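Local coordinates for protein catalase-3 (Neurospora crassa, PDB 4AJ9) that uses heme to break hydrogen peroxide down into oxygen and water, and probably protects the fungal cell from peroxide damage, at residues I26-S31 / R48-H53; A113-D118 / E242-L247; I199-R204 / A584-V589; F365-I370 / G386-H391. All blocks are in the same frame, centred on the assembly; numbering follows the deposited sequence. Where two conformers were deposited one is given.

Interaction 1. Residues I26-S31 / R48-H53; sequences IEEQFS and RQKLQH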
loop_
_atom_site.group_PDB
_atom_site.type_symbol
_atom_site.label_atom_id
_atom_site.label_comp_id
_atom_site.label_asym_id
_atom_site.label_seq_id
_atom_site.Cartn_x
_atom_site.Cartn_y
_atom_site.Cartn_z
ATOM N N ILE C 26 -10.506 -28.177 3.511
ATOM C CA ILE C 26 -10.650 -28.149 2.068
ATOM C C ILE C 26 -9.669 -29.090 1.382
ATOM O O ILE C 26 -8.817 -29.701 2.017
ATOM C CB ILE C 26 -10.367 -26.745 1.514
ATOM C CG1 ILE C 26 -8.915 -26.349 1.806
ATOM C CG2 ILE C 26 -11.362 -25.725 2.081
ATOM C CD1 ILE C 26 -8.499 -25.011 1.226
ATOM N N GLU C 27 -9.801 -29.182 0.065
ATOM C CA GLU C 27 -8.764 -29.741 -0.772
ATOM C C GLU C 27 -8.410 -28.610 -1.731
ATOM O O GLU C 27 -9.254 -27.780 -2.035
ATOM C CB GLU C 27 -9.261 -30.980 -1.522
ATOM C CG GLU C 27 -10.474 -30.734 -2.430
ATOM C CD GLU C 27 -10.813 -31.938 -3.293
ATOM O OE1 GLU C 27 -9.902 -32.480 -3.957
ATOM O OE2 GLU C 27 -11.996 -32.347 -3.311
ATOM N N GLU C 28 -7.170 -28.549 -2.189
ATOM C CA GLU C 28 -6.778 -27.438 -3.060
ATOM C C GLU C 28 -5.724 -27.856 -4.077
ATOM O O GLU C 28 -4.787 -27.110 -4.360
ATOM C CB GLU C 28 -6.316 -26.231 -2.238
ATOM C CG GLU C 28 -5.532 -26.597 -0.985
ATOM C CD GLU C 28 -4.136 -27.116 -1.297
ATOM O OE1 GLU C 28 -3.990 -28.340 -1.511
ATOM O OE2 GLU C 28 -3.176 -26.307 -1.299
ATOM N N GLN C 29 -5.906 -29.051 -4.637
ATOM C CA GLN C 29 -5.048 -29.557 -5.706
ATOM C C GLN C 29 -5.757 -29.574 -7.067
ATOM O O GLN C 29 -5.125 -29.862 -8.086
ATOM C CB GLN C 29 -4.539 -30.963 -5.361
ATOM C CG GLN C 29 -3.537 -30.944 -4.213
ATOM C CD GLN C 29 -2.324 -30.102 -4.550
ATOM O OE1 GLN C 29 -1.681 -30.301 -5.588
ATOM N NE2 GLN C 29 -2.016 -29.142 -3.690
ATOM N N PHE C 30 -7.052 -29.261 -7.083
ATOM C CA PHE C 30 -7.821 -29.211 -8.331
ATOM C C PHE C 30 -8.699 -27.971 -8.407
ATOM O O PHE C 30 -9.461 -27.697 -7.488
ATOM C CB PHE C 30 -8.725 -30.441 -8.475
ATOM C CG PHE C 30 -7.980 -31.745 -8.527
ATOM C CD1 PHE C 30 -7.689 -32.435 -7.364
ATOM C CD2 PHE C 30 -7.577 -32.275 -9.737
ATOM C CE1 PHE C 30 -6.998 -33.641 -7.413
ATOM C CE2 PHE C 30 -6.889 -33.477 -9.796
ATOM C CZ PHE C 30 -6.600 -34.158 -8.633
ATOM N N SER C 31 -8.595 -27.236 -9.510
ATOM C CA SER C 31 -9.505 -26.127 -9.761
ATOM C C SER C 31 -10.895 -26.663 -10.072
ATOM O O SER C 31 -11.027 -27.697 -10.727
ATOM C CB SER C 31 -9.027 -25.291 -10.946
ATOM O OG SER C 31 -7.825 -24.608 -10.642
ATOM N N ARG C 48 -9.035 -19.078 -5.537
ATOM C CA ARG C 48 -8.691 -17.660 -5.457
ATOM C C ARG C 48 -8.046 -17.271 -4.135
ATOM O O ARG C 48 -7.085 -16.521 -4.135
ATOM C CB ARG C 48 -9.874 -16.743 -5.811
ATOM C CG ARG C 48 -10.078 -16.587 -7.325
ATOM C CD ARG C 48 -11.252 -15.664 -7.682
ATOM N NE ARG C 48 -12.521 -16.221 -7.230
ATOM C CZ ARG C 48 -13.089 -15.942 -6.064
ATOM N NH1 ARG C 48 -12.519 -15.082 -5.229
ATOM N NH2 ARG C 48 -14.225 -16.528 -5.732
ATOM N N GLN C 49 -8.543 -17.792 -3.012
ATOM C CA GLN C 49 -7.914 -17.457 -1.723
ATOM C C GLN C 49 -6.473 -17.992 -1.617
ATOM O O GLN C 49 -5.596 -17.351 -1.025
ATOM C CB GLN C 49 -8.777 -17.894 -0.519
ATOM C CG GLN C 49 -9.060 -19.400 -0.405
ATOM C CD GLN C 49 -8.013 -20.179 0.395
ATOM O OE1 GLN C 49 -7.592 -19.758 1.465
ATOM N NE2 GLN C 49 -7.595 -21.335 -0.137
ATOM N N LYS C 50 -6.222 -19.156 -2.205
ATOM C CA LYS C 50 -4.869 -19.707 -2.232
ATOM C C LYS C 50 -3.939 -18.878 -3.139
ATOM O O LYS C 50 -2.839 -18.477 -2.729
ATOM C CB LYS C 50 -4.892 -21.181 -2.672
ATOM C CG LYS C 50 -3.512 -21.887 -2.649
ATOM C CD LYS C 50 -3.621 -23.364 -3.105
ATOM C CE LYS C 50 -2.237 -24.020 -3.279
ATOM N NZ LYS C 50 -2.310 -25.470 -3.649
ATOM N N LEU C 51 -4.365 -18.633 -4.374
ATOM C CA LEU C 51 -3.528 -17.877 -5.309
ATOM C C LEU C 51 -3.398 -16.394 -4.943
ATOM O O LEU C 51 -2.358 -15.781 -5.216
ATOM C CB LEU C 51 -4.004 -18.031 -6.762
ATOM C CG LEU C 51 -3.384 -19.193 -7.545
ATOM C CD1 LEU C 51 -1.900 -18.925 -7.842
ATOM C CD2 LEU C 51 -3.548 -20.498 -6.778
ATOM N N GLN C 52 -4.445 -15.805 -4.363
ATOM C CA GLN C 52 -4.324 -14.425 -3.898
ATOM C C GLN C 52 -3.202 -14.352 -2.877
ATOM O O GLN C 52 -2.358 -13.447 -2.936
ATOM C CB GLN C 52 -5.621 -13.863 -3.296
ATOM C CG GLN C 52 -5.464 -12.395 -2.890
ATOM C CD GLN C 52 -6.732 -11.796 -2.323
ATOM O OE1 GLN C 52 -7.611 -11.380 -3.063
ATOM N NE2 GLN C 52 -6.824 -11.738 -1.005
ATOM N N HIS C 53 -3.165 -15.298 -1.942
ATOM C CA HIS C 53 -2.093 -15.231 -0.963
ATOM C C HIS C 53 -0.731 -15.371 -1.624
ATOM O O HIS C 53 0.169 -14.595 -1.350
ATOM C CB HIS C 53 -2.249 -16.220 0.190
ATOM C CG HIS C 53 -1.592 -15.734 1.444
ATOM N ND1 HIS C 53 -0.238 -15.869 1.676
ATOM C CD2 HIS C 53 -2.088 -15.056 2.506
ATOM C CE1 HIS C 53 0.067 -15.313 2.837
ATOM N NE2 HIS C 53 -1.038 -14.813 3.361
#

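Interaction 2. Residues A113-D118 / E242-L247; sequences ADTARD and EEAQVL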
loop_
_atom_site.group_PDB
_atom_site.type_symbol
_atom_site.label_atom_id
_atom_site.label_comp_id
_atom_site.label_asym_id
_atom_site.label_seq_id
_atom_site.Cartn_x
_atom_site.Cartn_y
_atom_site.Cartn_z
ATOM N N ALA C 113 25.038 -12.109 -4.251
ATOM C CA ALA C 113 25.949 -13.026 -3.576
ATOM C C ALA C 113 26.485 -12.498 -2.241
ATOM O O ALA C 113 26.819 -11.315 -2.100
ATOM C CB ALA C 113 27.115 -13.392 -4.513
ATOM N N ASP C 114 26.578 -13.398 -1.271
ATOM C CA ASP C 114 27.152 -13.075 0.030
ATOM C C ASP C 114 28.593 -12.569 -0.094
ATOM O O ASP C 114 29.015 -11.703 0.671
ATOM C CB ASP C 114 27.129 -14.298 0.950
ATOM C CG ASP C 114 25.746 -14.591 1.529
ATOM O OD1 ASP C 114 24.855 -13.705 1.481
ATOM O OD2 ASP C 114 25.561 -15.719 2.054
ATOM N N THR C 115 29.341 -13.114 -1.050
ATOM C CA THR C 115 30.761 -12.780 -1.180
ATOM C C THR C 115 31.085 -11.732 -2.246
ATOM O O THR C 115 32.216 -11.673 -2.745
ATOM C CB THR C 115 31.658 -14.055 -1.369
ATOM O OG1 THR C 115 31.303 -14.735 -2.588
ATOM C CG2 THR C 115 31.480 -15.004 -0.199
ATOM N N ALA C 116 30.109 -10.897 -2.596
ATOM C CA ALA C 116 30.421 -9.652 -3.299
ATOM C C ALA C 116 31.360 -8.845 -2.406
ATOM O O ALA C 116 31.304 -8.988 -1.194
ATOM C CB ALA C 116 29.151 -8.851 -3.541
ATOM N N ARG C 117 32.202 -7.990 -2.986
ATOM C CA ARG C 117 32.962 -7.025 -2.168
ATOM C C ARG C 117 32.060 -5.849 -1.769
ATOM O O ARG C 117 31.451 -5.213 -2.626
ATOM C CB ARG C 117 34.197 -6.494 -2.914
ATOM C CG ARG C 117 34.916 -5.383 -2.139
ATOM C CD ARG C 117 36.122 -4.821 -2.878
ATOM N NE ARG C 117 37.139 -5.828 -3.209
ATOM C CZ ARG C 117 37.992 -6.358 -2.334
ATOM N NH1 ARG C 117 37.940 -6.010 -1.055
ATOM N NH2 ARG C 117 38.890 -7.253 -2.738
ATOM N N ASP C 118 31.985 -5.544 -0.475
ATOM C CA ASP C 118 31.063 -4.509 -0.014
ATOM C C ASP C 118 31.249 -4.248 1.467
ATOM O O ASP C 118 31.813 -5.072 2.189
ATOM C CB ASP C 118 29.616 -4.957 -0.270
ATOM C CG ASP C 118 28.657 -3.793 -0.448
ATOM O OD1 ASP C 118 29.087 -2.628 -0.319
ATOM O OD2 ASP C 118 27.457 -4.055 -0.713
ATOM N N GLU C 242 39.953 -13.205 -5.887
ATOM C CA GLU C 242 39.796 -14.253 -6.892
ATOM C C GLU C 242 38.995 -15.448 -6.367
ATOM O O GLU C 242 38.354 -16.143 -7.137
ATOM C CB GLU C 242 41.161 -14.702 -7.456
ATOM C CG GLU C 242 42.202 -15.099 -6.422
ATOM C CD GLU C 242 43.054 -13.931 -5.932
ATOM O OE1 GLU C 242 42.587 -12.770 -5.969
ATOM O OE2 GLU C 242 44.201 -14.184 -5.497
ATOM N N GLU C 243 39.048 -15.674 -5.057
ATOM C CA GLU C 243 38.277 -16.717 -4.387
ATOM C C GLU C 243 36.822 -16.290 -4.233
ATOM O O GLU C 243 35.895 -17.029 -4.578
ATOM C CB GLU C 243 38.865 -16.939 -2.995
ATOM C CG GLU C 243 38.155 -17.952 -2.109
ATOM C CD GLU C 243 38.829 -18.067 -0.752
ATOM O OE1 GLU C 243 39.549 -17.112 -0.366
ATOM O OE2 GLU C 243 38.665 -19.111 -0.082
ATOM N N ALA C 244 36.635 -15.094 -3.682
ATOM C CA ALA C 244 35.300 -14.537 -3.447
ATOM C C ALA C 244 34.452 -14.515 -4.715
ATOM O O ALA C 244 33.237 -14.708 -4.657
ATOM C CB ALA C 244 35.405 -13.131 -2.856
ATOM N N GLN C 245 35.096 -14.303 -5.859
ATOM C CA GLN C 245 34.383 -14.251 -7.134
ATOM C C GLN C 245 33.825 -15.607 -7.550
ATOM O O GLN C 245 32.680 -15.704 -7.971
ATOM C CB GLN C 245 35.285 -13.724 -8.236
ATOM C CG GLN C 245 35.585 -12.252 -8.148
ATOM C CD GLN C 245 36.106 -11.736 -9.458
ATOM O OE1 GLN C 245 37.161 -12.159 -9.918
ATOM N NE2 GLN C 245 35.348 -10.850 -10.092
ATOM N N VAL C 246 34.643 -16.646 -7.455
ATOM C CA VAL C 246 34.180 -17.988 -7.786
ATOM C C VAL C 246 33.101 -18.414 -6.799
ATOM O O VAL C 246 32.098 -19.028 -7.170
ATOM C CB VAL C 246 35.345 -18.995 -7.781
ATOM C CG1 VAL C 246 34.822 -20.415 -7.889
ATOM C CG2 VAL C 246 36.327 -18.666 -8.918
ATOM N N LEU C 247 33.301 -18.060 -5.538
ATOM C CA LEU C 247 32.362 -18.422 -4.478
ATOM C C LEU C 247 30.984 -17.800 -4.690
ATOM O O LEU C 247 29.969 -18.422 -4.373
ATOM C CB LEU C 247 32.925 -18.017 -3.113
ATOM C CG LEU C 247 32.189 -18.406 -1.827
ATOM C CD1 LEU C 247 31.622 -19.825 -1.894
ATOM C CD2 LEU C 247 33.132 -18.240 -0.640
#

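Interaction 3. Residues I199-R204 / A584-V589; sequences IPRSYR and AFDAVV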
loop_
_atom_site.group_PDB
_atom_site.type_symbol
_atom_site.label_atom_id
_atom_site.label_comp_id
_atom_site.label_asym_id
_atom_site.label_seq_id
_atom_site.Cartn_x
_atom_site.Cartn_y
_atom_site.Cartn_z
ATOM N N ILE C 199 35.589 -8.425 2.019
ATOM C CA ILE C 199 35.375 -9.839 1.686
ATOM C C ILE C 199 35.664 -10.786 2.854
ATOM O O ILE C 199 36.556 -11.659 2.777
ATOM C CB ILE C 199 36.199 -10.274 0.451
ATOM C CG1 ILE C 199 37.665 -9.829 0.581
ATOM C CG2 ILE C 199 35.605 -9.701 -0.802
ATOM C CD1 ILE C 199 38.548 -10.250 -0.627
ATOM N N PRO C 200 34.898 -10.635 3.942
ATOM C CA PRO C 200 35.076 -11.444 5.146
ATOM C C PRO C 200 34.793 -12.902 4.861
ATOM O O PRO C 200 34.001 -13.232 3.962
ATOM C CB PRO C 200 34.012 -10.881 6.105
ATOM C CG PRO C 200 32.997 -10.256 5.213
ATOM C CD PRO C 200 33.787 -9.677 4.084
ATOM N N ARG C 201 35.442 -13.764 5.631
ATOM C CA ARG C 201 35.239 -15.208 5.557
ATOM C C ARG C 201 33.836 -15.596 6.019
ATOM O O ARG C 201 33.241 -16.545 5.498
ATOM C CB ARG C 201 36.315 -15.921 6.390
ATOM C CG ARG C 201 35.958 -17.331 6.826
ATOM C CD ARG C 201 35.707 -18.271 5.635
ATOM N NE ARG C 201 35.534 -19.627 6.138
ATOM C CZ ARG C 201 34.402 -20.073 6.672
ATOM N NH1 ARG C 201 33.335 -19.281 6.734
ATOM N NH2 ARG C 201 34.333 -21.310 7.135
ATOM N N SER C 202 33.295 -14.858 6.985
ATOM C CA SER C 202 31.915 -15.084 7.426
ATOM C C SER C 202 31.453 -13.933 8.298
ATOM O O SER C 202 32.261 -13.085 8.682
ATOM C CB SER C 202 31.803 -16.380 8.221
ATOM O OG SER C 202 32.133 -16.165 9.585
ATOM N N TYR C 203 30.154 -13.906 8.609
ATOM C CA TYR C 203 29.601 -12.911 9.529
ATOM C C TYR C 203 30.261 -13.096 10.884
ATOM O O TYR C 203 30.475 -12.133 11.623
ATOM C CB TYR C 203 28.097 -13.110 9.705
ATOM C CG TYR C 203 27.251 -12.970 8.449
ATOM C CD1 TYR C 203 27.589 -12.081 7.434
ATOM C CD2 TYR C 203 26.075 -13.703 8.316
ATOM C CE1 TYR C 203 26.771 -11.958 6.282
ATOM C CE2 TYR C 203 25.278 -13.589 7.201
ATOM C CZ TYR C 203 25.617 -12.711 6.193
ATOM O OH TYR C 203 24.783 -12.635 5.094
ATOM N N ARG C 204 30.577 -14.348 11.202
ATOM C CA ARG C 204 31.134 -14.706 12.505
ATOM C C ARG C 204 32.565 -14.214 12.679
ATOM O O ARG C 204 33.061 -14.114 13.808
ATOM C CB ARG C 204 31.069 -16.221 12.713
ATOM C CG ARG C 204 29.656 -16.782 12.664
ATOM C CD ARG C 204 29.645 -18.294 12.812
ATOM N NE ARG C 204 30.457 -18.948 11.792
ATOM C CZ ARG C 204 31.525 -19.705 12.042
ATOM N NH1 ARG C 204 31.921 -19.920 13.290
ATOM N NH2 ARG C 204 32.195 -20.252 11.035
ATOM N N ALA C 584 34.436 -23.828 -0.849
ATOM C CA ALA C 584 33.604 -24.305 0.258
ATOM C C ALA C 584 34.399 -24.628 1.517
ATOM O O ALA C 584 33.826 -24.827 2.592
ATOM C CB ALA C 584 32.810 -25.523 -0.161
ATOM N N PHE C 585 35.717 -24.687 1.380
ATOM C CA PHE C 585 36.555 -25.210 2.447
ATOM C C PHE C 585 37.633 -24.234 2.876
ATOM O O PHE C 585 38.050 -23.369 2.115
ATOM C CB PHE C 585 37.203 -26.531 2.011
ATOM C CG PHE C 585 36.232 -27.492 1.397
ATOM C CD1 PHE C 585 35.225 -28.047 2.161
ATOM C CD2 PHE C 585 36.310 -27.814 0.057
ATOM C CE1 PHE C 585 34.320 -28.925 1.602
ATOM C CE2 PHE C 585 35.411 -28.696 -0.505
ATOM C CZ PHE C 585 34.409 -29.236 0.265
ATOM N N ASP C 586 38.085 -24.396 4.111
ATOM C CA ASP C 586 39.154 -23.576 4.640
ATOM C C ASP C 586 40.490 -24.305 4.502
ATOM O O ASP C 586 41.555 -23.687 4.574
ATOM C CB ASP C 586 38.858 -23.209 6.092
ATOM C CG ASP C 586 37.555 -22.455 6.237
ATOM O OD1 ASP C 586 37.492 -21.328 5.712
ATOM O OD2 ASP C 586 36.604 -22.978 6.878
ATOM N N ALA C 587 40.422 -25.614 4.283
ATOM C CA ALA C 587 41.616 -26.428 4.037
ATOM C C ALA C 587 41.274 -27.584 3.091
ATOM O O ALA C 587 40.144 -28.063 3.077
ATOM C CB ALA C 587 42.186 -26.955 5.364
ATOM N N VAL C 588 42.241 -28.022 2.290
ATOM C CA VAL C 588 42.014 -29.115 1.348
ATOM C C VAL C 588 43.060 -30.214 1.544
ATOM O O VAL C 588 44.260 -29.958 1.486
ATOM C CB VAL C 588 42.042 -28.626 -0.109
ATOM C CG1 VAL C 588 41.877 -29.797 -1.069
ATOM C CG2 VAL C 588 40.946 -27.603 -0.325
ATOM N N VAL C 589 42.604 -31.435 1.796
ATOM C CA VAL C 589 43.528 -32.535 2.041
ATOM C C VAL C 589 43.245 -33.732 1.139
ATOM O O VAL C 589 42.124 -34.237 1.091
ATOM C CB VAL C 589 43.506 -32.981 3.518
ATOM C CG1 VAL C 589 44.085 -31.893 4.407
ATOM C CG2 VAL C 589 42.092 -33.327 3.949
#

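Interaction 4. Residues F365-I370 / G386-H391; sequences FEQLPI and GQAWIH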
loop_
_atom_site.group_PDB
_atom_site.type_symbol
_atom_site.label_atom_id
_atom_site.label_comp_id
_atom_site.label_asym_id
_atom_site.label_seq_id
_atom_site.Cartn_x
_atom_site.Cartn_y
_atom_site.Cartn_z
ATOM N N PHE C 365 3.974 -1.642 11.921
ATOM C CA PHE C 365 5.051 -2.627 11.802
ATOM C C PHE C 365 5.688 -2.964 13.146
ATOM O O PHE C 365 6.284 -4.038 13.294
ATOM C CB PHE C 365 6.120 -2.127 10.817
ATOM C CG PHE C 365 6.570 -0.735 11.100
ATOM C CD1 PHE C 365 7.587 -0.497 12.001
ATOM C CD2 PHE C 365 5.935 0.348 10.496
ATOM C CE1 PHE C 365 7.988 0.799 12.281
ATOM C CE2 PHE C 365 6.319 1.635 10.771
ATOM C CZ PHE C 365 7.348 1.868 11.666
ATOM N N GLU C 366 5.569 -2.082 14.146
ATOM C CA GLU C 366 6.154 -2.425 15.452
ATOM C C GLU C 366 5.347 -3.523 16.153
ATOM O O GLU C 366 5.794 -4.076 17.157
ATOM C CB GLU C 366 6.323 -1.205 16.381
ATOM C CG GLU C 366 7.172 -0.051 15.812
ATOM C CD GLU C 366 8.673 -0.318 15.830
ATOM O OE1 GLU C 366 9.117 -1.436 15.491
ATOM O OE2 GLU C 366 9.430 0.605 16.188
ATOM N N GLN C 367 4.167 -3.831 15.619
ATOM C CA GLN C 367 3.318 -4.881 16.175
ATOM C C GLN C 367 3.667 -6.287 15.670
ATOM O O GLN C 367 3.220 -7.282 16.243
ATOM C CB GLN C 367 1.835 -4.564 15.927
ATOM C CG GLN C 367 1.380 -3.258 16.555
ATOM C CD GLN C 367 -0.122 -3.051 16.467
ATOM O OE1 GLN C 367 -0.779 -3.548 15.554
ATOM N NE2 GLN C 367 -0.676 -2.317 17.432
ATOM N N LEU C 368 4.481 -6.382 14.618
ATOM C CA LEU C 368 4.894 -7.689 14.120
ATOM C C LEU C 368 5.667 -8.418 15.218
ATOM O O LEU C 368 6.426 -7.801 15.957
ATOM C CB LEU C 368 5.761 -7.547 12.872
ATOM C CG LEU C 368 5.039 -6.926 11.674
ATOM C CD1 LEU C 368 6.016 -6.651 10.538
ATOM C CD2 LEU C 368 3.908 -7.842 11.210
ATOM N N PRO C 369 5.470 -9.734 15.334
ATOM C CA PRO C 369 6.123 -10.456 16.435
ATOM C C PRO C 369 7.614 -10.137 16.571
ATOM O O PRO C 369 8.088 -9.911 17.688
ATOM C CB PRO C 369 5.902 -11.920 16.060
ATOM C CG PRO C 369 4.580 -11.892 15.304
ATOM C CD PRO C 369 4.657 -10.622 14.484
ATOM N N ILE C 370 8.344 -10.107 15.462
ATOM C CA ILE C 370 9.800 -9.905 15.536
ATOM C C ILE C 370 10.180 -8.472 15.935
ATOM O O ILE C 370 11.272 -8.238 16.454
ATOM C CB ILE C 370 10.516 -10.314 14.210
ATOM C CG1 ILE C 370 12.040 -10.377 14.397
ATOM C CG2 ILE C 370 10.141 -9.375 13.077
ATOM C CD1 ILE C 370 12.524 -11.584 15.220
ATOM N N GLY C 386 -3.800 -2.610 9.525
ATOM C CA GLY C 386 -3.319 -3.827 10.148
ATOM C C GLY C 386 -3.332 -3.815 11.672
ATOM O O GLY C 386 -2.718 -4.682 12.289
ATOM N N GLN C 387 -4.027 -2.848 12.278
ATOM C CA GLN C 387 -4.076 -2.732 13.738
ATOM C C GLN C 387 -4.343 -4.092 14.380
ATOM O O GLN C 387 -5.391 -4.685 14.168
ATOM C CB GLN C 387 -5.143 -1.709 14.180
ATOM C CG GLN C 387 -5.344 -1.637 15.707
ATOM C CD GLN C 387 -4.061 -1.247 16.451
ATOM O OE1 GLN C 387 -3.533 -2.019 17.259
ATOM N NE2 GLN C 387 -3.550 -0.049 16.166
ATOM N N ALA C 388 -3.397 -4.593 15.164
ATOM C CA ALA C 388 -3.515 -5.963 15.660
ATOM C C ALA C 388 -4.031 -6.080 17.089
ATOM O O ALA C 388 -4.222 -7.195 17.594
ATOM C CB ALA C 388 -2.177 -6.711 15.514
ATOM N N TRP C 389 -4.247 -4.945 17.744
ATOM C CA TRP C 389 -4.717 -4.971 19.125
ATOM C C TRP C 389 -6.112 -4.386 19.228
ATOM O O TRP C 389 -6.600 -3.754 18.287
ATOM C CB TRP C 389 -3.769 -4.175 20.037
ATOM C CG TRP C 389 -2.338 -4.586 19.928
ATOM C CD1 TRP C 389 -1.854 -5.766 19.433
ATOM C CD2 TRP C 389 -1.196 -3.813 20.317
ATOM N NE1 TRP C 389 -0.478 -5.770 19.480
ATOM C CE2 TRP C 389 -0.049 -4.586 20.027
ATOM C CE3 TRP C 389 -1.033 -2.540 20.879
ATOM C CZ2 TRP C 389 1.249 -4.128 20.276
ATOM C CZ3 TRP C 389 0.256 -2.084 21.130
ATOM C CH2 TRP C 389 1.385 -2.882 20.826
ATOM N N ILE C 390 -6.742 -4.599 20.383
ATOM C CA ILE C 390 -7.989 -3.947 20.730
ATOM C C ILE C 390 -7.780 -3.136 22.001
ATOM O O ILE C 390 -7.645 -3.686 23.093
ATOM C CB ILE C 390 -9.128 -4.967 20.909
ATOM C CG1 ILE C 390 -9.437 -5.634 19.567
ATOM C CG2 ILE C 390 -10.375 -4.283 21.426
ATOM C CD1 ILE C 390 -10.281 -6.872 19.672
ATOM N N HIS C 391 -7.735 -1.816 21.842
ATOM C CA HIS C 391 -7.450 -0.920 22.950
ATOM C C HIS C 391 -8.662 -0.705 23.841
ATOM O O HIS C 391 -9.760 -0.418 23.363
ATOM C CB HIS C 391 -6.943 0.439 22.452
ATOM C CG HIS C 391 -5.593 0.390 21.807
ATOM N ND1 HIS C 391 -5.413 0.049 20.483
ATOM C CD2 HIS C 391 -4.357 0.655 22.301
ATOM C CE1 HIS C 391 -4.124 0.091 20.191
ATOM N NE2 HIS C 391 -3.462 0.462 21.274
HETATM O O HOH W 1 1.066 -7.928 18.017
HETATM O O HOH W 2 -0.140 -4.964 13.277
#

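Interaction 1. Residues I26-S31 / R48-H53
The ammonium group of K50 closes on E28 twice: K50 NZ lies 2.6 Å from E28 OE2 in a salt bridge and donates to the backbone oxygen E28 O at 3.1 Å. OE2 is met from above the carboxylate plane, 61° out of it. Lysine suits the place because its extended chain spans from helix 45-55 to an irregular loop. The other carboxylate oxygen, E28 OE1, accepts Q29 NE2 at 3.0 Å on its syn side but tilted out of the carboxylate plane, so both oxygens of E28 are engaged. Further out, the methyl CD1 of I26 rests 4.0 Å from Q49 NE2, which bonds to I46 O of its own helix. Loop 26-31, in the N-terminal part of the chain, is buried among subunits: the carboxylate of D153 and I149 O of the second subunit also take K50 NZ, and Q409 of the third subunit binds E28 OE1. With two carboxylates and two carbonyl oxygens gathered round it, K50 is probably held firmly in its charged form.

Interaction 2. Residues A113-D118 / E242-L247
T115 meets A244 and L247 with the two branches of its side chain. The hydroxyl T115 OG1 donates to the backbone oxygen A244 O at 2.8 Å, arriving in the carbonyl plane on a lone pair. The methyl T115 CG2 meets L247 CD2 at 3.7 Å, the two side chains crossing at about a right angle. Alanine suits its place on the helix, where the loop comes close: A244 CB lies 3.5 Å from T115 O, and the CA atoms of T115 and A244 are 5.4 Å apart. Threonine suits the loop by carrying a hydroxyl and a methyl on one carbon: with OG1 set between the backbone N and the carbonyl carbon (chi1 62°), the hydroxyl faces the helix and CG2 the leucine. The partners belong to the catalase core: 113-118 lies in the loop joining strands 96-104 and 121-128 of the antiparallel sheet, and 242-247 lies on helix 241-250. A type I turn from A113 to A116 presents T115. Next to it, D114 fixes the turn through a salt bridge to R67 and a hydrogen bond to the backbone N of R256. F254 packs against both T115 and L247, and E243 reaches K625 and K669 through salt bridges.

Interaction 3. Residues I199-R204 / A584-V589
R201 reaches D586 through a chain whose CG stands anti to the backbone N (chi1 159°) and which then bends at chi2, laying the edge of its guanidinium against the carboxylate. The result is a side-on, two-pronged salt bridge between the catalase core and the C-terminal domain of the long catalases, where D586 immediately precedes strand 587-590 of a parallel sheet. R201 NE donates to D586 OD1 at 2.6 Å and R201 NH2 to D586 OD2 at 2.8 Å, both oxygens using their syn lone pairs. The guanidinium and carboxylate planes are just 7° apart. Arginine fits here because it offers two N-H groups in one plane to match two oxygens, and has a third nitrogen to spare: NH1 forms a salt bridge with D258 of helix 254-264, which also pairs with R204. A methionine in its place would probably leave the buried carboxylate of D586 without its cationic mate and break this tie between the domains. D586 is anchored on its own side as well, since OD2 accepts the backbone N of R533. The bonds are nearly straight, with an N-H...O angle of 176° from R201 NH2 to D586 OD2.

Interaction 4. Residues F365-I370 / G386-H391
The amide of Q367 lies over one face of the W389 indole, Q367 NE2 3.3 Å from W389 CD2, with a water at the ring's edge. Amide and ring planes are inclined by 33°, and Q367 CG adds a CH-pi contact 4.2 Å from the centroid of the W389 six-membered ring. The contact joins the 3-10 segment 365-367 to the loop leading into strand 390-391, itself paired in a parallel beta ladder with a strand of the third subunit. Glutamine suits the site because one amide both donates and accepts, carried across by a chain extended beyond CG (chi2 -172°). Q367 NE2 donates to Q387 OE1 at 2.9 Å, straight but tilted from that carbonyl's plane, whereas Q367 OE1 accepts A388 N at 2.8 Å. A leucine here would probably leave the A388 N-H without its acceptor and Q387 OE1 with W389 N but no amide across the contact. Water also bridges Q367 OE1 to G386 O, and the edge water accepts from W389 NE1 while donating to Q367 O at 2.9 Å.

Interactions 1, 2 and 4 lie wholly within the catalase core, while interaction 3 ties that core to the C-terminal domain. Interactions 2 and 3 alternate along the chain and touch: their centres are 12 Å apart, R117 and A244 pack on I199, and helix 254-264 borders both. Interaction 2 packs a core loop on helix 241-250, whose E243 reaches K625 of the later domain, and interaction 3 bridges the two directly. Interaction 1 closes well before interaction 4 opens, and interaction 4 falls between the two segments of interaction 3. The centres of 1 and 4 are 27 Å apart, and both meet the third subunit; interactions 1 and 2 both meet the second. The chain thus combines a domain-joining cluster with contacts at tetramer interfaces.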